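Local coordinates for protein metallo-carboxypeptidase (Pseudomonas aeruginosa, PDB 4A37) that probably acts as a zinc-dependent carboxypeptidase of the M14 family, trimming residues from the C-terminal ends of peptide or protein chains, at residues A121-Y126 / E183-W188; A177-G182 / F269-G274; H273-I278 / H317-S322. All coordinates share one frame; numbering follows the deposited sequence.

Contact 1 (A121-Y126 / E183-W188); sequences AYFEPY and EHMAEW. With ZN (zinc ion), chain C.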
loop_
_atom_site.group_PDB
_atom_site.type_symbol
_atom_site.label_atom_id
_atom_site.label_comp_id
_atom_site.label_asym_id
_atom_site.label_seq_id
_atom_site.Cartn_x
_atom_site.Cartn_y
_atom_site.Cartn_z
ATOM N N ALA A 121 2.121 -6.883 -14.150
ATOM C CA ALA A 121 2.508 -5.971 -13.088
ATOM C C ALA A 121 2.862 -6.768 -11.844
ATOM O O ALA A 121 2.452 -7.921 -11.700
ATOM C CB ALA A 121 1.370 -5.008 -12.786
ATOM N N TYR A 122 3.625 -6.147 -10.951
ATOM C CA TYR A 122 4.036 -6.782 -9.702
ATOM C C TYR A 122 2.810 -6.951 -8.783
ATOM O O TYR A 122 2.754 -7.866 -7.965
ATOM C CB TYR A 122 5.123 -5.925 -9.041
ATOM C CG TYR A 122 5.822 -6.563 -7.858
ATOM C CD1 TYR A 122 6.114 -7.928 -7.840
ATOM C CD2 TYR A 122 6.225 -5.789 -6.773
ATOM C CE1 TYR A 122 6.788 -8.505 -6.764
ATOM C CE2 TYR A 122 6.904 -6.360 -5.690
ATOM C CZ TYR A 122 7.179 -7.714 -5.694
ATOM O OH TYR A 122 7.852 -8.279 -4.632
ATOM N N PHE A 123 1.842 -6.047 -8.916
ATOM C CA PHE A 123 0.588 -6.100 -8.160
ATOM C C PHE A 123 -0.461 -5.322 -8.953
ATOM O O PHE A 123 -0.110 -4.458 -9.754
ATOM C CB PHE A 123 0.723 -5.467 -6.762
ATOM C CG PHE A 123 -0.404 -5.832 -5.826
ATOM C CD1 PHE A 123 -0.365 -7.031 -5.111
ATOM C CD2 PHE A 123 -1.529 -5.015 -5.700
ATOM C CE1 PHE A 123 -1.431 -7.413 -4.287
ATOM C CE2 PHE A 123 -2.602 -5.388 -4.882
ATOM C CZ PHE A 123 -2.551 -6.592 -4.174
ATOM N N GLU A 124 -1.740 -5.634 -8.745
ATOM C CA GLU A 124 -2.815 -4.903 -9.427
ATOM C C GLU A 124 -2.561 -3.407 -9.171
ATOM O O GLU A 124 -2.667 -2.935 -8.041
ATOM C CB GLU A 124 -4.166 -5.333 -8.854
ATOM C CG GLU A 124 -5.375 -4.718 -9.554
ATOM C CD GLU A 124 -6.686 -5.356 -9.123
ATOM O OE1 GLU A 124 -6.662 -6.247 -8.253
ATOM O OE2 GLU A 124 -7.750 -4.973 -9.661
ATOM N N PRO A 125 -2.231 -2.641 -10.228
ATOM C CA PRO A 125 -1.939 -1.205 -10.108
ATOM C C PRO A 125 -3.100 -0.283 -9.746
ATOM O O PRO A 125 -4.250 -0.543 -10.091
ATOM C CB PRO A 125 -1.366 -0.840 -11.480
ATOM C CG PRO A 125 -1.063 -2.168 -12.145
ATOM C CD PRO A 125 -2.146 -3.067 -11.633
ATOM N N TYR A 126 -2.779 0.799 -9.044
ATOM C CA TYR A 126 -3.772 1.803 -8.672
ATOM C C TYR A 126 -3.289 3.089 -9.347
ATOM O O TYR A 126 -2.314 3.711 -8.922
ATOM C CB TYR A 126 -3.844 1.976 -7.150
ATOM C CG TYR A 126 -5.159 2.569 -6.695
ATOM C CD1 TYR A 126 -5.474 3.901 -6.966
ATOM C CD2 TYR A 126 -6.120 1.779 -6.070
ATOM C CE1 TYR A 126 -6.724 4.432 -6.632
ATOM C CE2 TYR A 126 -7.371 2.296 -5.732
ATOM C CZ TYR A 126 -7.664 3.624 -6.020
ATOM O OH TYR A 126 -8.904 4.124 -5.706
ATOM N N GLU A 183 3.818 -0.206 -3.490
ATOM C CA GLU A 183 2.871 -0.983 -2.708
ATOM C C GLU A 183 1.434 -0.552 -2.964
ATOM O O GLU A 183 0.734 -0.069 -2.077
ATOM C CB GLU A 183 3.247 -0.859 -1.236
ATOM C CG GLU A 183 4.631 -1.457 -0.970
ATOM C CD GLU A 183 5.263 -0.968 0.309
ATOM O OE1 GLU A 183 4.538 -0.454 1.192
ATOM O OE2 GLU A 183 6.497 -1.117 0.427
ATOM N N HIS A 184 1.003 -0.780 -4.198
ATOM C CA HIS A 184 -0.330 -0.422 -4.657
ATOM C C HIS A 184 -1.497 -1.015 -3.877
ATOM O O HIS A 184 -2.601 -0.464 -3.906
ATOM C CB HIS A 184 -0.437 -0.748 -6.141
ATOM C CG HIS A 184 0.388 0.156 -6.999
ATOM N ND1 HIS A 184 -0.160 1.190 -7.728
ATOM C CD2 HIS A 184 1.728 0.230 -7.190
ATOM C CE1 HIS A 184 0.807 1.863 -8.329
ATOM N NE2 HIS A 184 1.962 1.301 -8.020
ATOM N N MET A 185 -1.268 -2.121 -3.175
ATOM C CA MET A 185 -2.322 -2.709 -2.358
ATOM C C MET A 185 -2.787 -1.694 -1.307
ATOM O O MET A 185 -3.916 -1.758 -0.815
ATOM C CB MET A 185 -1.791 -3.964 -1.648
ATOM C CG MET A 185 -0.482 -3.732 -0.879
ATOM S SD MET A 185 1.004 -3.889 -1.898
ATOM C CE MET A 185 1.056 -5.719 -2.064
ATOM N N ALA A 186 -1.899 -0.770 -0.954
ATOM C CA ALA A 186 -2.199 0.232 0.054
ATOM C C ALA A 186 -3.348 1.155 -0.336
ATOM O O ALA A 186 -4.271 1.355 0.457
ATOM C CB ALA A 186 -0.949 1.039 0.375
ATOM N N GLU A 187 -3.322 1.722 -1.539
ATOM C CA GLU A 187 -4.440 2.587 -1.899
ATOM C C GLU A 187 -5.703 1.758 -2.142
ATOM O O GLU A 187 -6.810 2.253 -1.923
ATOM C CB GLU A 187 -4.126 3.477 -3.111
ATOM C CG GLU A 187 -5.283 4.440 -3.411
ATOM C CD GLU A 187 -4.853 5.783 -3.981
ATOM O OE1 GLU A 187 -3.757 5.889 -4.571
ATOM O OE2 GLU A 187 -5.638 6.742 -3.843
ATOM N N TRP A 188 -5.555 0.505 -2.579
ATOM C CA TRP A 188 -6.734 -0.348 -2.769
ATOM C C TRP A 188 -7.431 -0.486 -1.414
ATOM O O TRP A 188 -8.655 -0.480 -1.332
ATOM C CB TRP A 188 -6.354 -1.745 -3.295
ATOM C CG TRP A 188 -6.095 -1.785 -4.774
ATOM C CD1 TRP A 188 -4.900 -2.005 -5.399
ATOM C CD2 TRP A 188 -7.055 -1.564 -5.821
ATOM N NE1 TRP A 188 -5.054 -1.931 -6.763
ATOM C CE2 TRP A 188 -6.366 -1.661 -7.048
ATOM C CE3 TRP A 188 -8.430 -1.292 -5.836
ATOM C CZ2 TRP A 188 -7.005 -1.491 -8.285
ATOM C CZ3 TRP A 188 -9.065 -1.123 -7.067
ATOM C CH2 TRP A 188 -8.349 -1.225 -8.272
HETATM ZN ZN ZN C . 6.104 -0.043 2.658
HETATM O O HOH W 1 6.817 -1.754 3.723
#

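Contact 2 (A177-G182 / F269-G274); sequences AQQHPG and FLDIHG. With ZN (zinc ion), chain C.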
loop_
_atom_site.group_PDB
_atom_site.type_symbol
_atom_site.label_atom_id
_atom_site.label_comp_id
_atom_site.label_asym_id
_atom_site.label_seq_id
_atom_site.Cartn_x
_atom_site.Cartn_y
_atom_site.Cartn_z
ATOM N N ALA A 177 -1.696 6.027 3.427
ATOM C CA ALA A 177 -1.293 4.879 2.629
ATOM C C ALA A 177 -0.296 5.115 1.504
ATOM O O ALA A 177 -0.146 6.213 0.981
ATOM C CB ALA A 177 -2.539 4.193 2.058
ATOM N N GLN A 178 0.395 4.037 1.162
ATOM C CA GLN A 178 1.353 4.000 0.076
ATOM C C GLN A 178 2.512 4.991 0.125
ATOM O O GLN A 178 2.784 5.690 -0.862
ATOM C CB GLN A 178 0.602 4.126 -1.256
ATOM C CG GLN A 178 1.169 3.233 -2.357
ATOM C CD GLN A 178 0.207 3.008 -3.514
ATOM O OE1 GLN A 178 -0.990 2.802 -3.311
ATOM N NE2 GLN A 178 0.735 3.014 -4.733
ATOM N N GLN A 179 3.201 5.068 1.260
ATOM C CA GLN A 179 4.367 5.946 1.327
ATOM C C GLN A 179 5.395 5.372 0.362
ATOM O O GLN A 179 6.200 6.096 -0.217
ATOM C CB GLN A 179 4.970 5.973 2.724
ATOM C CG GLN A 179 4.179 6.716 3.757
ATOM C CD GLN A 179 4.989 6.888 5.020
ATOM O OE1 GLN A 179 5.920 7.689 5.067
ATOM N NE2 GLN A 179 4.650 6.122 6.050
ATOM N N HIS A 180 5.393 4.048 0.243
ATOM C CA HIS A 180 6.282 3.358 -0.694
ATOM C C HIS A 180 5.400 3.191 -1.937
ATOM O O HIS A 180 4.411 2.447 -1.930
ATOM C CB HIS A 180 6.717 2.012 -0.107
ATOM C CG HIS A 180 7.633 2.153 1.074
ATOM N ND1 HIS A 180 7.482 1.422 2.231
ATOM C CD2 HIS A 180 8.683 2.981 1.292
ATOM C CE1 HIS A 180 8.394 1.792 3.112
ATOM N NE2 HIS A 180 9.136 2.737 2.566
ATOM N N PRO A 181 5.738 3.912 -3.021
ATOM C CA PRO A 181 4.973 3.887 -4.270
ATOM C C PRO A 181 4.652 2.555 -4.935
ATOM O O PRO A 181 3.617 2.434 -5.592
ATOM C CB PRO A 181 5.767 4.830 -5.167
ATOM C CG PRO A 181 7.177 4.588 -4.734
ATOM C CD PRO A 181 7.025 4.608 -3.213
ATOM N N GLY A 182 5.506 1.551 -4.765
ATOM C CA GLY A 182 5.235 0.266 -5.396
ATOM C C GLY A 182 4.205 -0.604 -4.694
ATOM O O GLY A 182 3.745 -1.607 -5.236
ATOM N N PHE A 269 -3.176 5.875 14.719
ATOM C CA PHE A 269 -2.444 6.002 13.471
ATOM C C PHE A 269 -2.190 4.647 12.827
ATOM O O PHE A 269 -1.637 3.738 13.452
ATOM C CB PHE A 269 -1.097 6.692 13.710
ATOM C CG PHE A 269 -0.269 6.854 12.461
ATOM C CD1 PHE A 269 -0.693 7.689 11.431
ATOM C CD2 PHE A 269 0.933 6.168 12.314
ATOM C CE1 PHE A 269 0.068 7.843 10.271
ATOM C CE2 PHE A 269 1.705 6.313 11.156
ATOM C CZ PHE A 269 1.265 7.156 10.131
ATOM N N LEU A 270 -2.615 4.525 11.577
ATOM C CA LEU A 270 -2.417 3.317 10.790
ATOM C C LEU A 270 -1.693 3.741 9.523
ATOM O O LEU A 270 -2.126 4.664 8.820
ATOM C CB LEU A 270 -3.757 2.672 10.428
ATOM C CG LEU A 270 -4.612 2.162 11.591
ATOM C CD1 LEU A 270 -5.850 1.481 11.037
ATOM C CD2 LEU A 270 -3.800 1.184 12.438
ATOM N N ASP A 271 -0.579 3.069 9.252
ATOM C CA ASP A 271 0.262 3.336 8.084
ATOM C C ASP A 271 0.158 2.082 7.215
ATOM O O ASP A 271 0.665 1.013 7.567
ATOM C CB ASP A 271 1.694 3.598 8.571
ATOM C CG ASP A 271 2.655 3.990 7.459
ATOM O OD1 ASP A 271 2.216 4.457 6.388
ATOM O OD2 ASP A 271 3.877 3.854 7.682
ATOM N N ILE A 272 -0.514 2.223 6.077
ATOM C CA ILE A 272 -0.775 1.102 5.182
ATOM C C ILE A 272 0.325 0.818 4.169
ATOM O O ILE A 272 0.661 1.671 3.345
ATOM C CB ILE A 272 -2.121 1.316 4.439
ATOM C CG1 ILE A 272 -3.192 1.829 5.415
ATOM C CG2 ILE A 272 -2.567 0.009 3.797
ATOM C CD1 ILE A 272 -3.435 0.953 6.635
ATOM N N HIS A 273 0.845 -0.410 4.218
ATOM C CA HIS A 273 1.941 -0.862 3.360
ATOM C C HIS A 273 1.695 -2.222 2.707
ATOM O O HIS A 273 0.655 -2.850 2.892
ATOM C CB HIS A 273 3.221 -1.023 4.194
ATOM C CG HIS A 273 3.801 0.253 4.704
ATOM N ND1 HIS A 273 4.947 0.803 4.176
ATOM C CD2 HIS A 273 3.440 1.056 5.736
ATOM C CE1 HIS A 273 5.272 1.885 4.859
ATOM N NE2 HIS A 273 4.373 2.062 5.811
ATOM N N GLY A 274 2.707 -2.652 1.960
ATOM C CA GLY A 274 2.720 -3.948 1.310
ATOM C C GLY A 274 4.110 -4.540 1.531
ATOM O O GLY A 274 5.111 -3.813 1.533
HETATM ZN ZN ZN C . 6.104 -0.043 2.658
HETATM O O HOH W 2 2.440 3.793 3.745
HETATM O O HOH W 3 3.501 2.098 1.494
HETATM O O HOH W 1 6.817 -1.754 3.723
#

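Contact 3 (H273-I278 / H317-S322); sequences HGDEEI and HGYPRS. With ZN (zinc ion), chain C.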
loop_
_atom_site.group_PDB
_atom_site.type_symbol
_atom_site.label_atom_id
_atom_site.label_comp_id
_atom_site.label_asym_id
_atom_site.label_seq_id
_atom_site.Cartn_x
_atom_site.Cartn_y
_atom_site.Cartn_z
ATOM N N HIS A 273 0.845 -0.410 4.218
ATOM C CA HIS A 273 1.941 -0.862 3.360
ATOM C C HIS A 273 1.695 -2.222 2.707
ATOM O O HIS A 273 0.655 -2.850 2.892
ATOM C CB HIS A 273 3.221 -1.023 4.194
ATOM C CG HIS A 273 3.801 0.253 4.704
ATOM N ND1 HIS A 273 4.947 0.803 4.176
ATOM C CD2 HIS A 273 3.440 1.056 5.736
ATOM C CE1 HIS A 273 5.272 1.885 4.859
ATOM N NE2 HIS A 273 4.373 2.062 5.811
ATOM N N GLY A 274 2.707 -2.652 1.960
ATOM C CA GLY A 274 2.720 -3.948 1.310
ATOM C C GLY A 274 4.110 -4.540 1.531
ATOM O O GLY A 274 5.111 -3.813 1.533
ATOM N N ASP A 275 4.197 -5.846 1.754
ATOM C CA ASP A 275 5.511 -6.462 1.945
ATOM C C ASP A 275 5.754 -7.510 0.876
ATOM O O ASP A 275 4.932 -8.397 0.662
ATOM C CB ASP A 275 5.640 -7.118 3.322
ATOM C CG ASP A 275 7.058 -7.608 3.594
ATOM O OD1 ASP A 275 7.959 -6.766 3.789
ATOM O OD2 ASP A 275 7.278 -8.835 3.592
ATOM N N GLU A 276 6.909 -7.408 0.226
ATOM C CA GLU A 276 7.294 -8.317 -0.845
ATOM C C GLU A 276 7.489 -9.777 -0.420
ATOM O O GLU A 276 7.001 -10.696 -1.082
ATOM C CB GLU A 276 8.588 -7.817 -1.490
ATOM C CG GLU A 276 8.479 -6.428 -2.125
ATOM C CD GLU A 276 8.794 -5.276 -1.172
ATOM O OE1 GLU A 276 8.827 -5.473 0.067
ATOM O OE2 GLU A 276 8.994 -4.149 -1.677
ATOM N N GLU A 277 8.192 -9.964 0.694
ATOM C CA GLU A 277 8.543 -11.285 1.222
ATOM C C GLU A 277 7.493 -12.163 1.912
ATOM O O GLU A 277 7.251 -13.299 1.496
ATOM C CB GLU A 277 9.729 -11.114 2.176
ATOM C CG GLU A 277 10.197 -12.389 2.867
ATOM C CD GLU A 277 10.909 -13.327 1.925
ATOM O OE1 GLU A 277 11.695 -12.833 1.089
ATOM O OE2 GLU A 277 10.694 -14.556 2.022
ATOM N N ILE A 278 6.885 -11.633 2.968
ATOM C CA ILE A 278 5.929 -12.370 3.782
ATOM C C ILE A 278 4.557 -12.616 3.162
ATOM O O ILE A 278 3.824 -11.675 2.859
ATOM C CB ILE A 278 5.793 -11.656 5.145
ATOM C CG1 ILE A 278 7.187 -11.543 5.773
ATOM C CG2 ILE A 278 4.848 -12.417 6.073
ATOM C CD1 ILE A 278 7.264 -10.651 6.974
ATOM N N HIS A 317 3.124 -14.696 11.748
ATOM C CA HIS A 317 4.232 -14.214 10.929
ATOM C C HIS A 317 4.303 -12.693 10.870
ATOM O O HIS A 317 3.279 -12.011 10.910
ATOM C CB HIS A 317 4.113 -14.741 9.495
ATOM C CG HIS A 317 4.086 -16.233 9.390
ATOM N ND1 HIS A 317 2.988 -16.987 9.741
ATOM C CD2 HIS A 317 5.018 -17.109 8.946
ATOM C CE1 HIS A 317 3.242 -18.264 9.515
ATOM N NE2 HIS A 317 4.467 -18.365 9.031
ATOM N N GLY A 318 5.524 -12.175 10.759
ATOM C CA GLY A 318 5.722 -10.737 10.681
ATOM C C GLY A 318 7.188 -10.363 10.786
ATOM O O GLY A 318 8.061 -11.222 10.638
ATOM N N TYR A 319 7.463 -9.086 11.040
ATOM C CA TYR A 319 8.839 -8.617 11.171
ATOM C C TYR A 319 9.346 -8.920 12.579
ATOM O O TYR A 319 8.561 -8.987 13.523
ATOM C CB TYR A 319 8.929 -7.098 10.956
ATOM C CG TYR A 319 8.487 -6.587 9.602
ATOM C CD1 TYR A 319 8.788 -7.285 8.432
ATOM C CD2 TYR A 319 7.835 -5.358 9.488
ATOM C CE1 TYR A 319 8.455 -6.770 7.177
ATOM C CE2 TYR A 319 7.499 -4.830 8.238
ATOM C CZ TYR A 319 7.813 -5.540 7.089
ATOM O OH TYR A 319 7.502 -5.013 5.852
ATOM N N PRO A 320 10.667 -9.104 12.737
ATOM C CA PRO A 320 11.237 -9.384 14.059
ATOM C C PRO A 320 10.884 -8.207 14.974
ATOM O O PRO A 320 10.971 -7.052 14.551
ATOM C CB PRO A 320 12.736 -9.469 13.769
ATOM C CG PRO A 320 12.768 -10.004 12.356
ATOM C CD PRO A 320 11.716 -9.142 11.703
ATOM N N ARG A 321 10.483 -8.485 16.210
ATOM C CA ARG A 321 10.128 -7.400 17.117
ATOM C C ARG A 321 11.353 -6.605 17.539
ATOM O O ARG A 321 12.479 -7.101 17.489
ATOM C CB ARG A 321 9.414 -7.930 18.364
ATOM C CG ARG A 321 10.324 -8.598 19.379
ATOM C CD ARG A 321 9.526 -9.108 20.573
ATOM N NE ARG A 321 8.376 -9.886 20.124
ATOM C CZ ARG A 321 7.131 -9.422 20.079
ATOM N NH1 ARG A 321 6.865 -8.182 20.472
ATOM N NH2 ARG A 321 6.157 -10.191 19.608
ATOM N N SER A 322 11.125 -5.362 17.946
ATOM C CA SER A 322 12.202 -4.500 18.396
ATOM C C SER A 322 12.401 -4.692 19.887
ATOM O O SER A 322 11.432 -4.825 20.642
ATOM C CB SER A 322 11.874 -3.031 18.118
ATOM O OG SER A 322 12.842 -2.185 18.715
HETATM ZN ZN ZN C . 6.104 -0.043 2.658
HETATM O O HOH W 1 6.817 -1.754 3.723
#

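Contact 1 (A121-Y126 / E183-W188)
Trp188 of helix 185-196 reaches back to residues 121-126. With CG anti to its own carbonyl carbon (chi1 -80°), the side chain leaves CB and places CD1 4.1 Å from Phe123 CE2. The next atom, NE1, gives its hydrogen to the backbone oxygen of Glu124 (NE1 to O 2.9 Å); that oxygen lies in the indole plane, although the donor stands well above the carbonyl plane. CZ2 passes 3.4 Å from Pro125 O, and CZ2 and CH2 then border the carboxylate of Glu124, whose OE1 bonds to Gly366 N. Over one indole face comes the edge of Tyr126, CD2 first, in an edge-to-face pair with planes 69° apart. The Tyr126 ring in turn has Glu187 CG above its centre, 3.4 Å from the ring centroid, and the Glu187 carboxylate stacked almost parallel to it; that carboxylate also reaches Arg128 and His131. Tyr126 N donates a nearly straight bond to His184 ND1 (3.0 Å), tilted from the imidazole plane. Met185 folds its CE over the Phe123 face, 3.6 Å from CD1, with SD 4.6 Å from the Phe123 ring centroid in a Met-aromatic contact. This largely aromatic interface joins the loop after strand 118-121 of the nine-stranded N-terminal sheet to the start of the helix that follows zinc ligand Glu183 in the carboxypeptidase domain.

Contact 2 (A177-G182 / F269-G274)
The imidazoles of His180 and His273 meet obliquely at the zinc ion, their planes 59° apart. His180 ND1 lies at the edge of the His273 ring, near its plane, and the two ND1 atoms, 3.3 Å apart, both bind the metal at 2.1 Å; Glu183 is the third protein ligand, and His180 NE2 is hydrogen-bonded to Asp238. A water sits over one face of the His273 ring, toward its rim, and also accepts from Gln179 N. At the far edge, His273 NE2 donates to Asp271 OD2 (2.6 Å), which lies in the ring plane but is met from well above the carboxylate plane; this second-shell acid should help fix the ring's rotation. Asp271 CG stands opposite the backbone N (chi1 -176°), carrying the carboxylate to Gln179 NE2, which bonds OD1 (3.0 Å) on its syn side but tilted out of the carboxylate plane; Gln179 OE1 is held by Trp243. Ala177 and Ile272 form a parallel bridge, side chains on one face of the sheet, CB to CB 3.8 Å, and Gln178 N donates to Ile272 O (3.2 Å). In the mixed M14 sheet strand 268-275 thus lies between strands 171-177 and 343-350, while helix 185-196 packs on Ala177 and Ile272 and helix 332-340 touches Gln179 and Asp271.

Contact 3 (H273-I278 / H317-S322)
Tyr319 and Asp275 reach for one another from opposite directions and close the firm end of this contact with one short bond, from Tyr319 OH to Asp275 OD1 (2.7 Å). Asp275 is the buried partner; Tyr319 comes to it from an exposed loop. The accepting oxygen lies in the plane of the phenol ring, at its edge, whereas the hydroxyl comes in from above the carboxylate plane; the two planes stand 77° apart. Setting CG anti to the backbone N (chi1 -173°) turns the Asp275 carboxylate toward the tyrosine, and its other oxygen is occupied too: Ile278 N donates to OD2 at 2.9 Å in an almost straight line, nearly along the C-O axis. That bond to the amide three residues on is an Asx motif, formed just where strand 268-275 gives way to loop. The carboxylate is thereby gripped at both oxygens, one by a side chain and one by its own turn, which should limit its rotation. Glu348, the predicted proton donor/acceptor, touches both Asp275 and Tyr319, placing the pair at the border of the zinc site, and Phe282 meets the tyrosine ring edge-to-face. Away from this bond the fit becomes slacker. Ile278 extends CD1 to Tyr319 CD1 at 4.0 Å and to Gly318 O at 3.8 Å, touching the ring obliquely. At the outer margin, Ile278 CG2 comes within 4.2 Å of His317 CB, while the exposed His317 ring stacks instead on His280.

Contacts 1 and 2 are buried, whereas contact 3 lies at the surface, and their chemistry follows that gradient. Contact 1 is chiefly aromatic and joins the N-terminal domain to the peptidase domain; contact 2 is chiefly polar and metal-centred, built on neighbouring parallel strands; contact 3 combines one buried carboxylate with partly exposed loop packing. Contacts 2 and 3 share His273 and Gly274 on strand 268-275, contact 2 using the strand up to and including His273, contact 3 the residues after it. Segment 183-188 of contact 1 joins them through Glu183, which completes the protein ligands of the zinc ion and whose OE1 probably accepts from Gly274 N. Contacts 1 and 2 are also probably linked by Glu187 N and Gln178 OE1.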